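Side-chain contacts in putative phophotriesterase (Proteus mirabilis, PDB 3RHG), which binds two zinc ions in an amidohydrolase-type active site and probably hydrolyses ester bonds: residues E209-D212 and I213-E217; R323-K327 and T328-K332. One frame throughout, in Å; residues are numbered along the deposited sequence.

Interaction 1 of 2, residues E209-D212 and I213-E217; sequences EVLD and ILLTE
V210 and L214 lie side by side one turn apart on helix 207-217, the helical limb of a beta-alpha-beta unit between strands 195-199 and 225-227 of the (beta/alpha)8 barrel. V210 CG1 stands anti to its backbone N (chi1 162°), which brings it within 3.9 Å of L214 CD1. Together the two branched side chains form a low ridge. L214 reaches M196 and I198 of the first strand and I225 of the second, while both residues touch L181 of helix 175-188, so compact apolar groups suit this inward side. A second pair runs alongside: the CG of L215 leans back toward the preceding turn, and its CD1 settles against the flank of L211, 3.9 Å from the CB and almost as near both methyls. The leucine fork serves well here, one methyl resting on the branched end of L211 while the stem (CB and CG) runs beside the L211 carbonyl oxygen.

The backbone beneath changes pitch. L214 N gives a straight bond to V210 O (3.0 Å, 167°), and L215 N reaches L211 O at 2.7 Å, but the next amide, that of T216, has a weak bond to the same oxygen. E217 N then returns five residues to D212 O, 3.0 Å away, a wider pi-type turn near the helix end.

The exposed side is polar. E209, D212 and E217 form salt bridges with R206, R246 and R182, respectively, as befits acids at a helix surface. D212 and T216 point the same way, but their OD1 and OG1 stay 4.0 Å apart; a water spans them, 2.7 Å from T216 OG1 and only weakly bonded to D212 OD1.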
loop_
_atom_site.group_PDB
_atom_site.type_symbol
_atom_site.label_atom_id
_atom_site.label_comp_id
_atom_site.label_asym_id
_atom_site.label_seq_id
_atom_site.Cartn_x
_atom_site.Cartn_y
_atom_site.Cartn_z
ATOM N N GLU A 209 -8.602 4.551 -29.818
ATOM C CA GLU A 209 -7.769 5.057 -30.917
ATOM C C GLU A 209 -6.581 4.138 -31.218
ATOM O O GLU A 209 -6.194 3.970 -32.385
ATOM C CB GLU A 209 -7.351 6.507 -30.714
ATOM C CG GLU A 209 -6.248 6.653 -29.801
ATOM C CD GLU A 209 -5.777 8.099 -29.678
ATOM O OE1 GLU A 209 -5.443 8.772 -30.696
ATOM O OE2 GLU A 209 -5.745 8.549 -28.537
ATOM N N VAL A 210 -6.039 3.485 -30.189
ATOM C CA VAL A 210 -4.965 2.529 -30.416
ATOM C C VAL A 210 -5.507 1.333 -31.220
ATOM O O VAL A 210 -4.867 0.869 -32.172
ATOM C CB VAL A 210 -4.376 2.049 -29.081
ATOM C CG1 VAL A 210 -3.569 0.758 -29.247
ATOM C CG2 VAL A 210 -3.549 3.186 -28.434
ATOM N N LEU A 211 -6.697 0.853 -30.858
ATOM C CA LEU A 211 -7.293 -0.269 -31.587
ATOM C C LEU A 211 -7.790 0.127 -32.975
ATOM O O LEU A 211 -7.802 -0.703 -33.899
ATOM C CB LEU A 211 -8.389 -0.961 -30.762
ATOM C CG LEU A 211 -7.848 -1.577 -29.461
ATOM C CD1 LEU A 211 -8.953 -2.336 -28.753
ATOM C CD2 LEU A 211 -6.662 -2.495 -29.751
ATOM N N ASP A 212 -8.167 1.389 -33.161
ATOM C CA ASP A 212 -8.519 1.811 -34.519
ATOM C C ASP A 212 -7.297 1.662 -35.434
ATOM O O ASP A 212 -7.437 1.308 -36.596
ATOM C CB ASP A 212 -9.034 3.247 -34.562
ATOM C CG ASP A 212 -10.422 3.392 -33.994
ATOM O OD1 ASP A 212 -11.100 2.371 -33.729
ATOM O OD2 ASP A 212 -10.854 4.535 -33.809
ATOM N N ILE A 213 -6.098 1.935 -34.911
ATOM C CA ILE A 213 -4.902 1.711 -35.711
ATOM C C ILE A 213 -4.590 0.218 -35.873
ATOM O O ILE A 213 -4.433 -0.259 -36.994
ATOM C CB ILE A 213 -3.678 2.492 -35.152
ATOM C CG1 ILE A 213 -3.898 4.021 -35.288
ATOM C CG2 ILE A 213 -2.383 2.024 -35.826
ATOM C CD1 ILE A 213 -2.938 4.844 -34.418
ATOM N N LEU A 214 -4.517 -0.522 -34.757
ATOM C CA LEU A 214 -4.071 -1.911 -34.826
ATOM C C LEU A 214 -5.068 -2.804 -35.528
ATOM O O LEU A 214 -4.675 -3.666 -36.310
ATOM C CB LEU A 214 -3.797 -2.487 -33.428
ATOM C CG LEU A 214 -2.590 -1.877 -32.719
ATOM C CD1 LEU A 214 -2.498 -2.411 -31.271
ATOM C CD2 LEU A 214 -1.309 -2.199 -33.519
ATOM N N LEU A 215 -6.352 -2.621 -35.219
ATOM C CA LEU A 215 -7.365 -3.550 -35.715
ATOM C C LEU A 215 -7.991 -3.068 -37.023
ATOM O O LEU A 215 -8.017 -3.803 -38.000
ATOM C CB LEU A 215 -8.445 -3.814 -34.657
ATOM C CG LEU A 215 -7.921 -4.205 -33.271
ATOM C CD1 LEU A 215 -9.090 -4.495 -32.306
ATOM C CD2 LEU A 215 -7.003 -5.434 -33.395
ATOM N N THR A 216 -8.507 -1.838 -37.036
ATOM C CA THR A 216 -9.246 -1.344 -38.188
ATOM C C THR A 216 -8.304 -1.058 -39.350
ATOM O O THR A 216 -8.534 -1.515 -40.470
ATOM C CB THR A 216 -10.072 -0.086 -37.821
ATOM O OG1 THR A 216 -10.842 -0.359 -36.637
ATOM C CG2 THR A 216 -11.028 0.290 -38.949
ATOM N N GLU A 217 -7.230 -0.325 -39.076
ATOM C CA GLU A 217 -6.301 0.080 -40.125
ATOM C C GLU A 217 -5.317 -1.035 -40.510
ATOM O O GLU A 217 -5.187 -1.376 -41.703
ATOM C CB GLU A 217 -5.536 1.355 -39.713
ATOM C CG GLU A 217 -4.526 1.809 -40.762
ATOM C CD GLU A 217 -3.664 2.975 -40.311
ATOM O OE1 GLU A 217 -4.001 3.641 -39.303
ATOM O OE2 GLU A 217 -2.635 3.232 -40.973
HETATM O O HOH W 1 -13.030 1.164 -36.199
#

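Interaction 2 of 2, residues R323-K327 and T328-K332; sequences RGIDK and TIIDK
D326 OD1 is gripped by two groups of T328: the backbone N, in a nearly straight bond of 3.1 Å (171°), and more weakly the hydroxyl OG1. The amide meets this oxygen on its anti side, 31° out of the carboxylate plane. D326 is the N-cap of helix 327-333, and its short acidic side chain suits a helix start, where amides lack backbone acceptors and the helix dipole would probably favour a negative charge. With chi1 at 57°, T328 OG1 sits between its own N and carbonyl carbon, a rotamer that turns the hydroxyl back to the cap. The D326 carbonyl meanwhile begins the helical ladder, accepting from I330 N at 3.0 Å and weakly from I329 N.

From the next residue, K327, a salt bridge spans one turn to D331 (i to i+4). The lysine chain runs extended until a bend at its last torsion, setting NZ 3.1 Å from D331 OD1 on the syn side of the carboxylate. A water joins the same partners, accepting from NZ at 2.8 Å and donating to D331 OD2, so the ammonium reaches both carboxylate oxygens, OD1 directly and OD2 through the water.

On the inner side, I325 CG2 packs against I330 CG1 at 3.9 Å. Just before I325, G324 closes a Schellman motif at the end of helix 311-322, its positive phi being easy for glycine. I330 rests on L317, L320 and A321 of that helix, while I325 and I329 face A278 and I281 of helix 270-282, so the loop and helix 327-333 pack against both helices.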
loop_
_atom_site.group_PDB
_atom_site.type_symbol
_atom_site.label_atom_id
_atom_site.label_comp_id
_atom_site.label_asym_id
_atom_site.label_seq_id
_atom_site.Cartn_x
_atom_site.Cartn_y
_atom_site.Cartn_z
ATOM N N ARG A 323 -13.312 -13.746 -2.899
ATOM C CA ARG A 323 -14.298 -12.902 -3.572
ATOM C C ARG A 323 -15.345 -13.754 -4.324
ATOM O O ARG A 323 -16.292 -13.220 -4.921
ATOM C CB ARG A 323 -13.572 -11.898 -4.488
ATOM C CG ARG A 323 -14.431 -11.131 -5.497
ATOM C CD ARG A 323 -15.569 -10.336 -4.855
ATOM N NE ARG A 323 -16.239 -9.528 -5.879
ATOM C CZ ARG A 323 -17.077 -10.015 -6.788
ATOM N NH1 ARG A 323 -17.401 -11.307 -6.786
ATOM N NH2 ARG A 323 -17.622 -9.211 -7.686
ATOM N N GLY A 324 -15.186 -15.075 -4.287
ATOM C CA GLY A 324 -16.233 -15.979 -4.813
ATOM C C GLY A 324 -16.089 -16.412 -6.266
ATOM O O GLY A 324 -17.018 -16.987 -6.853
ATOM N N ILE A 325 -14.933 -16.146 -6.861
ATOM C CA ILE A 325 -14.682 -16.570 -8.240
ATOM C C ILE A 325 -14.362 -18.062 -8.281
ATOM O O ILE A 325 -13.641 -18.579 -7.407
ATOM C CB ILE A 325 -13.527 -15.763 -8.865
ATOM C CG1 ILE A 325 -13.872 -14.265 -8.858
ATOM C CG2 ILE A 325 -13.230 -16.229 -10.281
ATOM C CD1 ILE A 325 -15.116 -13.897 -9.654
ATOM N N ASP A 326 -14.915 -18.749 -9.279
ATOM C CA ASP A 326 -14.794 -20.206 -9.410
ATOM C C ASP A 326 -13.333 -20.645 -9.578
ATOM O O ASP A 326 -12.557 -20.011 -10.301
ATOM C CB ASP A 326 -15.622 -20.672 -10.609
ATOM C CG ASP A 326 -15.992 -22.158 -10.540
ATOM O OD1 ASP A 326 -15.112 -23.011 -10.268
ATOM O OD2 ASP A 326 -17.174 -22.471 -10.780
ATOM N N LYS A 327 -12.962 -21.718 -8.927
ATOM C CA LYS A 327 -11.638 -22.242 -9.013
ATOM C C LYS A 327 -11.246 -22.570 -10.438
ATOM O O LYS A 327 -10.128 -22.426 -10.798
ATOM C CB LYS A 327 -11.505 -23.471 -8.123
ATOM C CG LYS A 327 -10.324 -24.335 -8.435
ATOM C CD LYS A 327 -10.073 -25.360 -7.357
ATOM C CE LYS A 327 -9.039 -26.361 -7.775
ATOM N NZ LYS A 327 -7.687 -25.833 -7.603
ATOM N N THR A 328 -12.181 -23.029 -11.241
ATOM C CA THR A 328 -11.872 -23.402 -12.618
ATOM C C THR A 328 -11.362 -22.207 -13.412
ATOM O O THR A 328 -10.468 -22.345 -14.253
ATOM C CB THR A 328 -13.074 -24.059 -13.338
ATOM O OG1 THR A 328 -14.202 -23.175 -13.317
ATOM C CG2 THR A 328 -13.459 -25.344 -12.646
ATOM N N ILE A 329 -11.904 -21.029 -13.119
ATOM C CA ILE A 329 -11.491 -19.818 -13.812
ATOM C C ILE A 329 -10.173 -19.345 -13.224
ATOM O O ILE A 329 -9.251 -18.975 -13.957
ATOM C CB ILE A 329 -12.573 -18.703 -13.723
ATOM C CG1 ILE A 329 -13.860 -19.168 -14.433
ATOM C CG2 ILE A 329 -12.047 -17.399 -14.322
ATOM C CD1 ILE A 329 -15.100 -18.270 -14.228
ATOM N N ILE A 330 -10.067 -19.387 -11.900
ATOM C CA ILE A 330 -8.837 -18.960 -11.224
ATOM C C ILE A 330 -7.619 -19.741 -11.727
ATOM O O ILE A 330 -6.551 -19.169 -11.992
ATOM C CB ILE A 330 -8.969 -19.083 -9.686
ATOM C CG1 ILE A 330 -9.968 -18.032 -9.176
ATOM C CG2 ILE A 330 -7.601 -18.959 -9.011
ATOM C CD1 ILE A 330 -10.283 -18.101 -7.685
ATOM N N ASP A 331 -7.784 -21.045 -11.894
ATOM C CA ASP A 331 -6.690 -21.909 -12.367
ATOM C C ASP A 331 -6.234 -21.548 -13.790
ATOM O O ASP A 331 -5.077 -21.767 -14.160
ATOM C CB ASP A 331 -7.091 -23.396 -12.287
ATOM C CG ASP A 331 -7.205 -23.906 -10.846
ATOM O OD1 ASP A 331 -7.734 -25.028 -10.637
ATOM O OD2 ASP A 331 -6.773 -23.195 -9.916
ATOM N N LYS A 332 -7.128 -20.974 -14.585
ATOM C CA LYS A 332 -6.770 -20.597 -15.959
ATOM C C LYS A 332 -6.072 -19.242 -16.058
ATOM O O LYS A 332 -5.343 -18.990 -17.036
ATOM C CB LYS A 332 -8.008 -20.592 -16.863
ATOM C CG LYS A 332 -8.600 -21.979 -17.095
ATOM C CD LYS A 332 -9.885 -21.944 -17.944
ATOM C CE LYS A 332 -10.576 -23.309 -17.952
ATOM N NZ LYS A 332 -11.821 -23.338 -18.783
HETATM O O HOH W 2 -7.602 -23.123 -7.114
#

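How the interactions relate
Interaction 1 comes first along the chain and is complete before interaction 2 begins; their centres lie 32 Å apart and their nearest atoms about 21 Å, without touching. Both belong to the helical outer layer around the eight parallel strands, but to different parts of it. Residues 209-217 lie on helix 207-217, between strands 195-199 and 225-227, with V210 about 9 Å from the side chain of the zinc ligand H199. Residues 323-332 come after the last barrel strand, 289-291, and run from the end of helix 311-322 through a short loop into helix 327-333, away from the zinc site and the benzoic acid pocket. One contact thus backs strands near the metal centre, whereas the other shapes a peripheral helical turn.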